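Local coordinates for CRISPR-associated endonuclease Cas9 (PDB 5X2H), which uses a guide RNA to recognise matching foreign DNA and cuts both of its strands with separate RuvC-like and HNH nuclease domains, at residues Tyr653-Lys667 / Lys713-Trp726. Residues are numbered along the deposited sequence; the frame is centred on the assembly and turned at random.
Sequences YGGKEGVLKALELGK and KAVARSKKGEIKDW. With nucleotides of chain C; nucleotides of chain D.
Ile723 plugs the tight end of this contact, its CD1 set over one face of the Tyr653 ring, 4.0 Å from the ring centroid, and 3.6 Å from Ala662 CB. A beta-branched residue suits the place: chi1 -57° turns CG1 beside the backbone N and the extended chi2 carries CD1 on to the helix, while CG2 meets Leu665 CD1. Ile723 CD1 lies 3.4 Å from Gly658 O; glycine suits position 658 because a CB there would run into Tyr653 O. Next along, Leu665 lays CD1 almost squarely over the five-membered ring of Trp726, 8° off the normal; Val715 CA lies over the opposite face of the indole. Helix 655-665 belongs to the wedge domain of this type II-C Cas9, and here it docks on the loop between strands 713-714 and 727-728. Beside this core, Tyr653 OH donates a hydrogen bond to OP1 of DA5 of chain D, in plane at the tyrosine's edge. Lys667 rests CG on Trp726 CZ2 (3.8 Å) and bends its positive end to the same phosphate, NZ hydrogen-bonding OP2 at 3.1 Å. The solvent side is looser. There the extended Lys661 donates from NZ to Ile723 O (2.9 Å) and pairs with Asp725 OD1 in a salt bridge of doubtfully short modelled length, whereas Glu664 OE2 and Lys713 NZ, though oppositely charged, remain 4.5 Å apart.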
loop_
_atom_site.group_PDB
_atom_site.type_symbol
_atom_site.label_atom_id
_atom_site.label_comp_id
_atom_site.label_asym_id
_atom_site.label_seq_id
_atom_site.Cartn_x
_atom_site.Cartn_y
_atom_site.Cartn_z
ATOM N N TYR A 653 1.220 -9.402 -36.897
ATOM C CA TYR A 653 1.670 -8.107 -37.390
ATOM C C TYR A 653 2.285 -8.158 -38.783
ATOM O O TYR A 653 2.325 -7.122 -39.461
ATOM C CB TYR A 653 2.683 -7.487 -36.413
ATOM C CG TYR A 653 2.081 -7.008 -35.106
ATOM C CD1 TYR A 653 0.702 -6.944 -34.935
ATOM C CD2 TYR A 653 2.892 -6.613 -34.047
ATOM C CE1 TYR A 653 0.152 -6.504 -33.749
ATOM C CE2 TYR A 653 2.349 -6.172 -32.856
ATOM C CZ TYR A 653 0.978 -6.120 -32.714
ATOM O OH TYR A 653 0.428 -5.680 -31.530
ATOM N N GLY A 654 2.762 -9.321 -39.226
ATOM C CA GLY A 654 3.388 -9.431 -40.530
ATOM C C GLY A 654 4.896 -9.584 -40.474
ATOM O O GLY A 654 5.628 -8.831 -41.126
ATOM N N GLY A 655 5.374 -10.550 -39.692
ATOM C CA GLY A 655 6.791 -10.839 -39.610
ATOM C C GLY A 655 7.605 -9.722 -38.971
ATOM O O GLY A 655 7.107 -8.904 -38.189
ATOM N N LYS A 656 8.894 -9.708 -39.326
ATOM C CA LYS A 656 9.814 -8.712 -38.783
ATOM C C LYS A 656 9.400 -7.302 -39.184
ATOM O O LYS A 656 9.516 -6.362 -38.388
ATOM C CB LYS A 656 11.242 -8.986 -39.261
ATOM C CG LYS A 656 11.961 -10.125 -38.558
ATOM C CD LYS A 656 13.364 -10.306 -39.140
ATOM C CE LYS A 656 13.986 -11.644 -38.754
ATOM N NZ LYS A 656 14.385 -11.704 -37.321
ATOM N N GLU A 657 8.932 -7.134 -40.422
ATOM C CA GLU A 657 8.556 -5.807 -40.895
ATOM C C GLU A 657 7.392 -5.251 -40.087
ATOM O O GLU A 657 7.343 -4.051 -39.798
ATOM C CB GLU A 657 8.194 -5.854 -42.380
ATOM C CG GLU A 657 9.195 -6.585 -43.269
ATOM C CD GLU A 657 8.905 -8.073 -43.389
ATOM O OE1 GLU A 657 9.340 -8.841 -42.505
ATOM O OE2 GLU A 657 8.235 -8.473 -44.367
ATOM N N GLY A 658 6.443 -6.112 -39.713
ATOM C CA GLY A 658 5.306 -5.653 -38.938
ATOM C C GLY A 658 5.661 -5.341 -37.500
ATOM O O GLY A 658 5.085 -4.425 -36.901
ATOM N N VAL A 659 6.606 -6.087 -36.924
ATOM C CA VAL A 659 7.019 -5.824 -35.549
ATOM C C VAL A 659 7.697 -4.464 -35.451
ATOM O O VAL A 659 7.403 -3.668 -34.552
ATOM C CB VAL A 659 7.934 -6.951 -35.038
ATOM C CG1 VAL A 659 8.614 -6.535 -33.740
ATOM C CG2 VAL A 659 7.134 -8.230 -34.840
ATOM N N LEU A 660 8.612 -4.176 -36.381
ATOM C CA LEU A 660 9.272 -2.877 -36.389
ATOM C C LEU A 660 8.272 -1.750 -36.593
ATOM O O LEU A 660 8.432 -0.661 -36.027
ATOM C CB LEU A 660 10.345 -2.842 -37.477
ATOM C CG LEU A 660 11.516 -3.808 -37.292
ATOM C CD1 LEU A 660 12.321 -3.917 -38.574
ATOM C CD2 LEU A 660 12.402 -3.360 -36.134
ATOM N N LYS A 661 7.230 -1.993 -37.388
ATOM C CA LYS A 661 6.202 -0.982 -37.587
ATOM C C LYS A 661 5.365 -0.797 -36.330
ATOM O O LYS A 661 5.057 0.337 -35.941
ATOM C CB LYS A 661 5.324 -1.368 -38.773
ATOM C CG LYS A 661 4.352 -0.297 -39.207
ATOM C CD LYS A 661 3.793 -0.626 -40.572
ATOM C CE LYS A 661 2.940 0.505 -41.095
ATOM N NZ LYS A 661 2.576 0.296 -42.527
ATOM N N ALA A 662 4.989 -1.902 -35.680
ATOM C CA ALA A 662 4.264 -1.812 -34.419
ATOM C C ALA A 662 5.081 -1.069 -33.369
ATOM O O ALA A 662 4.529 -0.296 -32.577
ATOM C CB ALA A 662 3.901 -3.208 -33.923
ATOM N N LEU A 663 6.396 -1.290 -33.348
ATOM C CA LEU A 663 7.247 -0.553 -32.421
ATOM C C LEU A 663 7.242 0.936 -32.742
ATOM O O LEU A 663 7.212 1.772 -31.832
ATOM C CB LEU A 663 8.671 -1.106 -32.456
ATOM C CG LEU A 663 8.869 -2.453 -31.762
ATOM C CD1 LEU A 663 10.264 -3.008 -32.032
ATOM C CD2 LEU A 663 8.624 -2.304 -30.265
ATOM N N GLU A 664 7.256 1.286 -34.028
ATOM C CA GLU A 664 7.269 2.692 -34.406
ATOM C C GLU A 664 5.950 3.386 -34.087
ATOM O O GLU A 664 5.934 4.609 -33.915
ATOM C CB GLU A 664 7.588 2.841 -35.895
ATOM C CG GLU A 664 8.338 4.122 -36.213
ATOM C CD GLU A 664 8.155 4.583 -37.645
ATOM O OE1 GLU A 664 8.190 3.735 -38.564
ATOM O OE2 GLU A 664 7.970 5.803 -37.847
ATOM N N LEU A 665 4.852 2.636 -33.999
ATOM C CA LEU A 665 3.542 3.207 -33.726
ATOM C C LEU A 665 3.155 3.159 -32.255
ATOM O O LEU A 665 2.177 3.808 -31.867
ATOM C CB LEU A 665 2.470 2.486 -34.552
ATOM C CG LEU A 665 2.518 2.717 -36.062
ATOM C CD1 LEU A 665 1.616 1.732 -36.785
ATOM C CD2 LEU A 665 2.118 4.144 -36.389
ATOM N N GLY A 666 3.886 2.413 -31.433
ATOM C CA GLY A 666 3.551 2.287 -30.032
ATOM C C GLY A 666 2.584 1.174 -29.701
ATOM O O GLY A 666 2.111 1.111 -28.560
ATOM N N LYS A 667 2.262 0.303 -30.662
ATOM C CA LYS A 667 1.395 -0.835 -30.374
ATOM C C LYS A 667 2.082 -1.834 -29.454
ATOM O O LYS A 667 1.409 -2.594 -28.748
ATOM C CB LYS A 667 0.966 -1.512 -31.677
ATOM C CG LYS A 667 0.142 -0.622 -32.595
ATOM C CD LYS A 667 -0.071 -1.270 -33.954
ATOM C CE LYS A 667 -0.782 -2.607 -33.827
ATOM N NZ LYS A 667 -2.154 -2.455 -33.279
ATOM N N LYS A 713 -0.495 10.350 -34.286
ATOM C CA LYS A 713 -1.000 9.553 -35.394
ATOM C C LYS A 713 -2.263 8.829 -34.959
ATOM O O LYS A 713 -2.270 8.151 -33.926
ATOM C CB LYS A 713 0.052 8.557 -35.884
ATOM C CG LYS A 713 1.221 9.212 -36.601
ATOM C CD LYS A 713 2.135 8.178 -37.232
ATOM C CE LYS A 713 3.222 8.835 -38.070
ATOM N NZ LYS A 713 4.070 7.823 -38.764
ATOM N N ALA A 714 -3.326 8.982 -35.745
ATOM C CA ALA A 714 -4.596 8.338 -35.451
ATOM C C ALA A 714 -4.628 6.926 -36.019
ATOM O O ALA A 714 -4.046 6.643 -37.070
ATOM C CB ALA A 714 -5.760 9.154 -36.016
ATOM N N VAL A 715 -5.333 6.041 -35.315
ATOM C CA VAL A 715 -5.386 4.638 -35.703
ATOM C C VAL A 715 -6.164 4.481 -37.003
ATOM O O VAL A 715 -7.216 5.104 -37.204
ATOM C CB VAL A 715 -6.016 3.794 -34.582
ATOM C CG1 VAL A 715 -6.083 2.325 -34.992
ATOM C CG2 VAL A 715 -5.225 3.958 -33.289
ATOM N N ALA A 716 -5.640 3.646 -37.895
ATOM C CA ALA A 716 -6.331 3.234 -39.106
ATOM C C ALA A 716 -6.533 1.728 -39.061
ATOM O O ALA A 716 -5.658 0.992 -38.595
ATOM C CB ALA A 716 -5.545 3.626 -40.360
ATOM N N ARG A 717 -7.690 1.270 -39.533
ATOM C CA ARG A 717 -7.964 -0.160 -39.537
ATOM C C ARG A 717 -7.011 -0.882 -40.480
ATOM O O ARG A 717 -6.549 -0.326 -41.479
ATOM C CB ARG A 717 -9.411 -0.427 -39.939
ATOM C CG ARG A 717 -10.380 -0.404 -38.777
ATOM C CD ARG A 717 -11.761 -0.785 -39.242
ATOM N NE ARG A 717 -12.582 -1.327 -38.166
ATOM C CZ ARG A 717 -12.516 -2.585 -37.740
ATOM N NH1 ARG A 717 -11.657 -3.435 -38.287
ATOM N NH2 ARG A 717 -13.313 -2.995 -36.765
ATOM N N SER A 718 -6.716 -2.135 -40.154
ATOM C CA SER A 718 -5.717 -2.908 -40.873
ATOM C C SER A 718 -6.337 -4.136 -41.521
ATOM O O SER A 718 -7.427 -4.584 -41.155
ATOM C CB SER A 718 -4.579 -3.349 -39.943
ATOM O OG SER A 718 -3.588 -2.346 -39.844
ATOM N N LYS A 719 -5.612 -4.683 -42.495
ATOM C CA LYS A 719 -5.941 -5.993 -43.030
ATOM C C LYS A 719 -5.624 -7.063 -41.986
ATOM O O LYS A 719 -5.140 -6.778 -40.888
ATOM C CB LYS A 719 -5.192 -6.238 -44.338
ATOM C CG LYS A 719 -5.936 -5.738 -45.568
ATOM C CD LYS A 719 -5.189 -6.049 -46.857
ATOM C CE LYS A 719 -4.033 -5.088 -47.073
ATOM N NZ LYS A 719 -3.230 -5.448 -48.276
ATOM N N LYS A 720 -5.892 -8.319 -42.345
ATOM C CA LYS A 720 -5.855 -9.406 -41.371
ATOM C C LYS A 720 -4.481 -9.534 -40.718
ATOM O O LYS A 720 -4.352 -9.458 -39.491
ATOM C CB LYS A 720 -6.258 -10.720 -42.043
ATOM N N GLY A 721 -3.440 -9.724 -41.523
ATOM C CA GLY A 721 -2.140 -10.037 -40.962
ATOM C C GLY A 721 -1.046 -9.018 -41.205
ATOM O O GLY A 721 0.110 -9.392 -41.422
ATOM N N GLU A 722 -1.383 -7.730 -41.158
ATOM C CA GLU A 722 -0.392 -6.679 -41.340
ATOM C C GLU A 722 -0.863 -5.426 -40.608
ATOM O O GLU A 722 -1.940 -5.402 -40.007
ATOM C CB GLU A 722 -0.142 -6.423 -42.829
ATOM C CG GLU A 722 -1.396 -6.156 -43.635
ATOM C CD GLU A 722 -1.174 -6.336 -45.124
ATOM O OE1 GLU A 722 -1.005 -7.494 -45.566
ATOM O OE2 GLU A 722 -1.156 -5.320 -45.850
ATOM N N ILE A 723 -0.041 -4.380 -40.653
ATOM C CA ILE A 723 -0.317 -3.128 -39.953
ATOM C C ILE A 723 -0.351 -2.007 -40.981
ATOM O O ILE A 723 0.676 -1.676 -41.587
ATOM C CB ILE A 723 0.720 -2.834 -38.861
ATOM C CG1 ILE A 723 0.790 -3.993 -37.864
ATOM C CG2 ILE A 723 0.381 -1.532 -38.141
ATOM C CD1 ILE A 723 1.750 -3.750 -36.728
ATOM N N LYS A 724 -1.529 -1.419 -41.173
ATOM C CA LYS A 724 -1.669 -0.280 -42.068
ATOM C C LYS A 724 -1.076 0.971 -41.426
ATOM O O LYS A 724 -1.061 1.114 -40.201
ATOM C CB LYS A 724 -3.146 -0.061 -42.403
ATOM C CG LYS A 724 -3.418 0.870 -43.576
ATOM C CD LYS A 724 -4.917 1.002 -43.823
ATOM C CE LYS A 724 -5.224 1.930 -44.986
ATOM N NZ LYS A 724 -4.781 1.355 -46.282
ATOM N N ASP A 725 -0.564 1.872 -42.266
ATOM C CA ASP A 725 -0.045 3.146 -41.781
ATOM C C ASP A 725 -1.094 3.873 -40.951
ATOM O O ASP A 725 -2.271 3.926 -41.319
ATOM C CB ASP A 725 0.374 4.042 -42.951
ATOM C CG ASP A 725 1.646 3.579 -43.629
ATOM O OD1 ASP A 725 2.259 2.603 -43.158
ATOM O OD2 ASP A 725 2.036 4.199 -44.643
ATOM N N TRP A 726 -0.667 4.435 -39.825
ATOM C CA TRP A 726 -1.556 5.315 -39.085
ATOM C C TRP A 726 -1.552 6.704 -39.718
ATOM O O TRP A 726 -0.700 7.033 -40.547
ATOM C CB TRP A 726 -1.160 5.377 -37.609
ATOM C CG TRP A 726 -1.545 4.138 -36.853
ATOM C CD1 TRP A 726 -1.949 2.943 -37.385
ATOM C CD2 TRP A 726 -1.572 3.969 -35.431
ATOM N NE1 TRP A 726 -2.217 2.043 -36.381
ATOM C CE2 TRP A 726 -1.994 2.648 -35.173
ATOM C CE3 TRP A 726 -1.275 4.805 -34.350
ATOM C CZ2 TRP A 726 -2.129 2.147 -33.881
ATOM C CZ3 TRP A 726 -1.409 4.305 -33.069
ATOM C CH2 TRP A 726 -1.832 2.989 -32.844
ATOM O "O5'" DC C 1 -19.051 3.527 -39.863
ATOM C "C5'" DC C 1 -18.581 2.189 -39.866
ATOM C "C4'" DC C 1 -19.632 1.249 -39.309
ATOM O "O4'" DC C 1 -19.317 -0.113 -39.700
ATOM C "C3'" DC C 1 -19.740 1.216 -37.791
ATOM O "O3'" DC C 1 -21.066 0.842 -37.422
ATOM C "C2'" DC C 1 -18.727 0.134 -37.432
ATOM C "C1'" DC C 1 -18.943 -0.868 -38.565
ATOM N N1 DC C 1 -17.729 -1.654 -38.914
ATOM C C2 DC C 1 -17.688 -3.024 -38.638
ATOM O O2 DC C 1 -18.663 -3.556 -38.098
ATOM N N3 DC C 1 -16.577 -3.730 -38.971
ATOM C C4 DC C 1 -15.544 -3.116 -39.553
ATOM N N4 DC C 1 -14.472 -3.852 -39.862
ATOM C C5 DC C 1 -15.568 -1.719 -39.844
ATOM C C6 DC C 1 -16.670 -1.034 -39.512
ATOM P P DA D 5 -3.295 -6.045 -31.573
ATOM O OP1 DA D 5 -2.021 -5.845 -30.840
ATOM O OP2 DA D 5 -3.643 -5.156 -32.700
ATOM O "O5'" DA D 5 -3.333 -7.554 -32.088
ATOM C "C5'" DA D 5 -2.999 -8.601 -31.187
ATOM C "C4'" DA D 5 -4.041 -9.702 -31.220
ATOM O "O4'" DA D 5 -5.251 -9.249 -30.574
ATOM C "C3'" DA D 5 -4.444 -10.167 -32.622
ATOM O "O3'" DA D 5 -4.244 -11.558 -32.731
ATOM C "C2'" DA D 5 -5.929 -9.793 -32.737
ATOM C "C1'" DA D 5 -6.364 -9.742 -31.280
ATOM N N9 DA D 5 -7.488 -8.843 -31.031
ATOM C C8 DA D 5 -7.525 -7.494 -31.250
ATOM N N7 DA D 5 -8.663 -6.935 -30.919
ATOM C C5 DA D 5 -9.425 -7.987 -30.442
ATOM C C6 DA D 5 -10.736 -8.051 -29.935
ATOM N N6 DA D 5 -11.533 -6.983 -29.826
ATOM N N1 DA D 5 -11.199 -9.259 -29.548
ATOM C C2 DA D 5 -10.399 -10.325 -29.669
ATOM N N3 DA D 5 -9.146 -10.386 -30.124
ATOM C C4 DA D 5 -8.717 -9.171 -30.502
ATOM P P DT C 2 -21.466 0.597 -35.885
ATOM O OP1 DT C 2 -22.924 0.826 -35.769
ATOM O OP2 DT C 2 -20.528 1.355 -35.025
ATOM O "O5'" DT C 2 -21.186 -0.959 -35.665
ATOM C "C5'" DT C 2 -21.429 -1.551 -34.403
ATOM C "C4'" DT C 2 -21.844 -2.998 -34.571
ATOM O "O4'" DT C 2 -20.851 -3.694 -35.368
ATOM C "C3'" DT C 2 -21.951 -3.790 -33.282
ATOM O "O3'" DT C 2 -22.908 -4.818 -33.441
ATOM C "C2'" DT C 2 -20.543 -4.353 -33.133
ATOM C "C1'" DT C 2 -20.200 -4.673 -34.583
ATOM N N1 DT C 2 -18.743 -4.617 -34.888
ATOM C C2 DT C 2 -18.026 -5.790 -34.987
ATOM O O2 DT C 2 -18.518 -6.892 -34.825
ATOM N N3 DT C 2 -16.701 -5.626 -35.279
ATOM C C4 DT C 2 -16.033 -4.432 -35.481
ATOM O O4 DT C 2 -14.838 -4.387 -35.743
ATOM C C5 DT C 2 -16.844 -3.241 -35.365
ATOM C C7 DT C 2 -16.229 -1.886 -35.563
ATOM C C6 DT C 2 -18.145 -3.392 -35.080
#